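Local coordinates for molybdopterin-guanine dinucleotide biosynthesis protein B (MobB) (Archaeoglobus fulgidus, PDB 2F1R) that probably binds GTP as a P-loop protein of the MobB family, associated with biosynthesis of the molybdopterin-guanine dinucleotide cofactor, at residues Arg21-Pro24 with Ile25-Glu28; Lys142-Arg145 with Arg146-Glu150. All blocks are in the same frame, centred on the assembly; numbering follows the deposited sequence.

In the fold
Contact 1 comes first along the chain, in the C-terminal half of helix 12-28, the helix that follows strand 4-9 and a loop with the pattern of a P-loop. Contact 2 lies near the other end of the chain, where strand 143-144, outermost in this chain's parallel sheet, leads through a turn into helix 149-160. Their centres are 15 Å apart, yet they touch: R21 NH2 lies 3.0 Å from R146 O, a weak hydrogen bond, and the R21 side chain rests on V149. M22 and L26 pack against helix 149-160 further along. The last helix of the chain is thus laid against the helix that begins at the probable nucleotide-binding loop.

Contact 1. Residues Arg21-Pro24 with Ile25-Glu28; sequences RMMP and ILRE
R27 N bonds to M23 O at 2.8 Å, L26 N reaches M22 O and E28 N reaches P24 O, so three successive i to i+4 bonds carry helix 12-28 past P24, whose ring nitrogen has no hydrogen to give the preceding turn and where the helix kinks. One turn on from M22, L26 sets CD1 4.0 Å from M22 CB, and the same methyl lies 4.4 Å from M23 SD. L26 CG is turned back beside its own backbone N (chi1 -58°), which brings CG and the branch close to M22 O. I25 likewise reaches back one turn, its CD1 3.5 Å from R21 O. M23 swings its CG anti to the backbone N (chi1 -155°), and its bent thioether chain crosses the R27 chain at a slant, CG to CG 4.1 Å. R27 also brings CG to 3.2 Å from M23 O before its guanidinium leaves for L31 O, with a weak bond to G60 of the second subunit. Chemically the helix has distinct sides: M22 and L26 give helix 149-160 an apolar surface, M23 packs on V33 and V35 of the sheet, and M23 with P24 meets S59 of the second subunit. Apolar packing of M22, M23 and L26 probably accounts for much of the hold on this end of the helix, while the polar end of R27 is bound beyond this turn.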
loop_
_atom_site.group_PDB
_atom_site.type_symbol
_atom_site.label_atom_id
_atom_site.label_comp_id
_atom_site.label_asym_id
_atom_site.label_seq_id
_atom_site.Cartn_x
_atom_site.Cartn_y
_atom_site.Cartn_z
ATOM N N ARG A 21 -17.635 -9.762 8.817
ATOM C CA ARG A 21 -18.984 -10.271 8.567
ATOM C C ARG A 21 -19.820 -9.312 7.742
ATOM O O ARG A 21 -20.576 -9.735 6.899
ATOM C CB ARG A 21 -19.697 -10.607 9.896
ATOM C CG ARG A 21 -19.194 -11.943 10.489
ATOM C CD ARG A 21 -20.072 -12.441 11.662
ATOM N NE ARG A 21 -20.169 -11.380 12.670
ATOM C CZ ARG A 21 -20.907 -11.401 13.788
ATOM N NH1 ARG A 21 -21.649 -12.477 14.125
ATOM N NH2 ARG A 21 -20.894 -10.304 14.570
ATOM N N MET A 22 -19.704 -8.004 7.979
ATOM C CA MET A 22 -20.474 -7.062 7.141
ATOM C C MET A 22 -19.947 -6.975 5.681
ATOM O O MET A 22 -20.735 -6.852 4.731
ATOM C CB MET A 22 -20.499 -5.662 7.750
ATOM C CG MET A 22 -21.278 -5.507 9.077
ATOM S SD MET A 22 -21.544 -3.760 9.525
ATOM C CE MET A 22 -19.818 -3.161 9.551
ATOM N N MET A 23 -18.619 -7.023 5.526
ATOM C CA MET A 23 -17.958 -6.803 4.227
ATOM C C MET A 23 -18.607 -7.488 2.987
ATOM O O MET A 23 -18.960 -6.786 2.000
ATOM C CB MET A 23 -16.416 -7.043 4.345
ATOM C CG MET A 23 -15.548 -6.279 3.281
ATOM S SD MET A 23 -15.825 -4.525 3.237
ATOM C CE MET A 23 -15.250 -4.125 4.856
ATOM N N PRO A 24 -18.803 -8.826 3.012
ATOM C CA PRO A 24 -19.494 -9.408 1.811
ATOM C C PRO A 24 -20.852 -8.755 1.467
ATOM O O PRO A 24 -21.132 -8.577 0.298
ATOM C CB PRO A 24 -19.701 -10.871 2.167
ATOM C CG PRO A 24 -18.647 -11.169 3.235
ATOM C CD PRO A 24 -18.436 -9.856 3.999
ATOM N N ILE A 25 -21.673 -8.377 2.447
ATOM C CA ILE A 25 -22.931 -7.681 2.140
ATOM C C ILE A 25 -22.696 -6.284 1.542
ATOM O O ILE A 25 -23.332 -5.905 0.549
ATOM C CB ILE A 25 -23.877 -7.524 3.381
ATOM C CG1 ILE A 25 -24.320 -8.860 3.955
ATOM C CG2 ILE A 25 -25.145 -6.761 2.987
ATOM C CD1 ILE A 25 -23.442 -9.397 4.998
ATOM N N LEU A 26 -21.811 -5.502 2.160
ATOM C CA LEU A 26 -21.481 -4.172 1.622
ATOM C C LEU A 26 -20.997 -4.284 0.166
ATOM O O LEU A 26 -21.458 -3.554 -0.692
ATOM C CB LEU A 26 -20.414 -3.463 2.486
ATOM C CG LEU A 26 -20.830 -3.282 3.933
ATOM C CD1 LEU A 26 -19.627 -2.952 4.894
ATOM C CD2 LEU A 26 -22.006 -2.270 4.073
ATOM N N ARG A 27 -20.075 -5.214 -0.083
ATOM C CA ARG A 27 -19.509 -5.453 -1.420
ATOM C C ARG A 27 -20.511 -5.988 -2.471
ATOM O O ARG A 27 -20.454 -5.593 -3.638
ATOM C CB ARG A 27 -18.329 -6.395 -1.328
ATOM C CG ARG A 27 -17.106 -5.893 -0.506
ATOM C CD ARG A 27 -16.400 -4.633 -1.039
ATOM N NE ARG A 27 -16.316 -4.578 -2.498
ATOM C CZ ARG A 27 -15.522 -5.341 -3.237
ATOM N NH1 ARG A 27 -14.723 -6.225 -2.660
ATOM N NH2 ARG A 27 -15.519 -5.211 -4.548
ATOM N N GLU A 28 -21.435 -6.864 -2.075
ATOM C CA GLU A 28 -22.499 -7.315 -3.018
ATOM C C GLU A 28 -23.300 -6.166 -3.623
ATOM O O GLU A 28 -23.793 -6.280 -4.744
ATOM C CB GLU A 28 -23.405 -8.389 -2.412
ATOM C CG GLU A 28 -22.811 -9.831 -2.523
ATOM C CD GLU A 28 -21.252 -9.886 -2.720
ATOM O OE1 GLU A 28 -20.512 -10.155 -1.720
ATOM O OE2 GLU A 28 -20.779 -9.661 -3.892
#

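Contact 2. Residues Lys142-Arg145 with Arg146-Glu150; sequences KWFR and RDEVE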
loop_
_atom_site.group_PDB
_atom_site.type_symbol
_atom_site.label_atom_id
_atom_site.label_comp_id
_atom_site.label_asym_id
_atom_site.label_seq_id
_atom_site.Cartn_x
_atom_site.Cartn_y
_atom_site.Cartn_z
ATOM N N LYS A 142 -29.617 4.570 18.506
ATOM C CA LYS A 142 -29.944 3.448 17.632
ATOM C C LYS A 142 -29.144 2.210 18.096
ATOM O O LYS A 142 -27.947 2.302 18.347
ATOM C CB LYS A 142 -29.611 3.814 16.189
ATOM C CG LYS A 142 -30.079 2.833 15.179
ATOM C CD LYS A 142 -31.373 3.279 14.526
ATOM C CE LYS A 142 -32.138 2.051 13.961
ATOM N NZ LYS A 142 -31.855 1.811 12.534
ATOM N N TRP A 143 -29.802 1.068 18.215
ATOM C CA TRP A 143 -29.197 -0.065 18.905
ATOM C C TRP A 143 -29.368 -1.342 18.112
ATOM O O TRP A 143 -30.441 -1.611 17.615
ATOM C CB TRP A 143 -29.771 -0.216 20.339
ATOM C CG TRP A 143 -29.464 -1.572 20.955
ATOM C CD1 TRP A 143 -28.209 -2.082 21.269
ATOM C CD2 TRP A 143 -30.407 -2.598 21.317
ATOM N NE1 TRP A 143 -28.333 -3.349 21.773
ATOM C CE2 TRP A 143 -29.662 -3.690 21.825
ATOM C CE3 TRP A 143 -31.804 -2.701 21.247
ATOM C CZ2 TRP A 143 -30.268 -4.884 22.273
ATOM C CZ3 TRP A 143 -32.410 -3.885 21.681
ATOM C CH2 TRP A 143 -31.625 -4.968 22.203
ATOM N N PHE A 144 -28.295 -2.108 17.983
ATOM C CA PHE A 144 -28.306 -3.444 17.400
ATOM C C PHE A 144 -27.567 -4.372 18.357
ATOM O O PHE A 144 -26.703 -3.943 19.122
ATOM C CB PHE A 144 -27.546 -3.450 16.043
ATOM C CG PHE A 144 -28.118 -2.507 15.017
ATOM C CD1 PHE A 144 -29.242 -2.867 14.251
ATOM C CD2 PHE A 144 -27.571 -1.256 14.845
ATOM C CE1 PHE A 144 -29.811 -1.978 13.330
ATOM C CE2 PHE A 144 -28.120 -0.380 13.926
ATOM C CZ PHE A 144 -29.244 -0.733 13.172
ATOM N N ARG A 145 -27.920 -5.635 18.318
ATOM C CA ARG A 145 -27.127 -6.679 18.966
ATOM C C ARG A 145 -25.937 -7.083 18.092
ATOM O O ARG A 145 -25.977 -6.890 16.902
ATOM C CB ARG A 145 -28.012 -7.895 19.247
ATOM C CG ARG A 145 -29.187 -7.612 20.168
ATOM C CD ARG A 145 -30.196 -8.743 20.177
ATOM N NE ARG A 145 -29.602 -10.025 20.530
ATOM C CZ ARG A 145 -30.284 -11.044 21.059
ATOM N NH1 ARG A 145 -31.595 -10.908 21.327
ATOM N NH2 ARG A 145 -29.660 -12.192 21.350
ATOM N N ARG A 146 -24.899 -7.667 18.692
ATOM C CA ARG A 146 -23.649 -8.115 17.993
ATOM C C ARG A 146 -23.905 -8.949 16.728
ATOM O O ARG A 146 -23.213 -8.807 15.726
ATOM C CB ARG A 146 -22.757 -8.925 18.971
ATOM C CG ARG A 146 -21.406 -8.312 19.458
ATOM C CD ARG A 146 -21.395 -6.880 20.193
ATOM N NE ARG A 146 -22.044 -6.780 21.507
ATOM C CZ ARG A 146 -21.538 -7.145 22.700
ATOM N NH1 ARG A 146 -20.312 -7.665 22.808
ATOM N NH2 ARG A 146 -22.284 -6.996 23.802
ATOM N N ASP A 147 -24.942 -9.778 16.782
ATOM C CA ASP A 147 -25.298 -10.758 15.765
ATOM C C ASP A 147 -26.047 -10.220 14.544
ATOM O O ASP A 147 -26.274 -10.938 13.574
ATOM C CB ASP A 147 -26.180 -11.843 16.439
ATOM C CG ASP A 147 -26.942 -11.328 17.724
ATOM O OD1 ASP A 147 -26.280 -10.909 18.734
ATOM O OD2 ASP A 147 -28.220 -11.389 17.749
ATOM N N GLU A 148 -26.481 -8.970 14.595
ATOM C CA GLU A 148 -27.437 -8.491 13.603
ATOM C C GLU A 148 -26.693 -7.854 12.402
ATOM O O GLU A 148 -26.971 -6.720 11.984
ATOM C CB GLU A 148 -28.400 -7.488 14.264
ATOM C CG GLU A 148 -29.428 -8.078 15.247
ATOM C CD GLU A 148 -30.417 -7.009 15.711
ATOM O OE1 GLU A 148 -30.048 -6.173 16.550
ATOM O OE2 GLU A 148 -31.565 -6.987 15.243
ATOM N N VAL A 149 -25.753 -8.608 11.849
ATOM C CA VAL A 149 -24.775 -8.054 10.916
ATOM C C VAL A 149 -25.414 -7.536 9.662
ATOM O O VAL A 149 -25.002 -6.485 9.157
ATOM C CB VAL A 149 -23.613 -9.048 10.604
ATOM C CG1 VAL A 149 -23.014 -9.610 11.903
ATOM C CG2 VAL A 149 -24.050 -10.177 9.661
ATOM N N GLU A 150 -26.433 -8.242 9.168
ATOM C CA GLU A 150 -27.193 -7.765 8.007
ATOM C C GLU A 150 -27.928 -6.444 8.272
ATOM O O GLU A 150 -28.024 -5.572 7.365
ATOM C CB GLU A 150 -28.186 -8.833 7.503
ATOM C CG GLU A 150 -27.528 -10.047 6.829
ATOM C CD GLU A 150 -27.363 -11.274 7.752
ATOM O OE1 GLU A 150 -26.981 -12.362 7.242
ATOM O OE2 GLU A 150 -27.608 -11.165 8.981
#
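The turn that leads from strand 143-144 into helix 149-160 is a type I beta turn from R145 to E148, with E148 at the N-cap position of the helix. Two hydrogen bonds join R145 and E148. The backbone closes the turn from E148 N to R145 O at 3.1 Å. The E148 side chain then reaches back: OE1 accepts R145 N at 2.8 Å, nearly straight (165°), through its anti lone pair. With CG beside its own backbone N (chi1 -71°) and the chain extended beyond, the carboxylate arrives at the end of the strand. There OE1 also lies 3.3 Å from F144 CA and sits at the edge of the F144 ring, near its plane. The other oxygen, OE2, makes a salt bridge to R151 in the first turn of the helix, so the carboxylate links strand end and helix start, which would probably stabilise its negative charge. R145 and D147 form a looser pair, NE to OD2 3.4 Å. Their guanidinium and carboxylate planes are almost perpendicular, and the attraction is one of charge without a directed N-H. R146 NH2 makes a long, weak ion pair with D135, while the F144 side chain packs on I152 and A131. This is a tight strand-to-helix connection through a type I turn, at the end of a parallel alpha/beta sheet consistent with the P-loop NTPase clan.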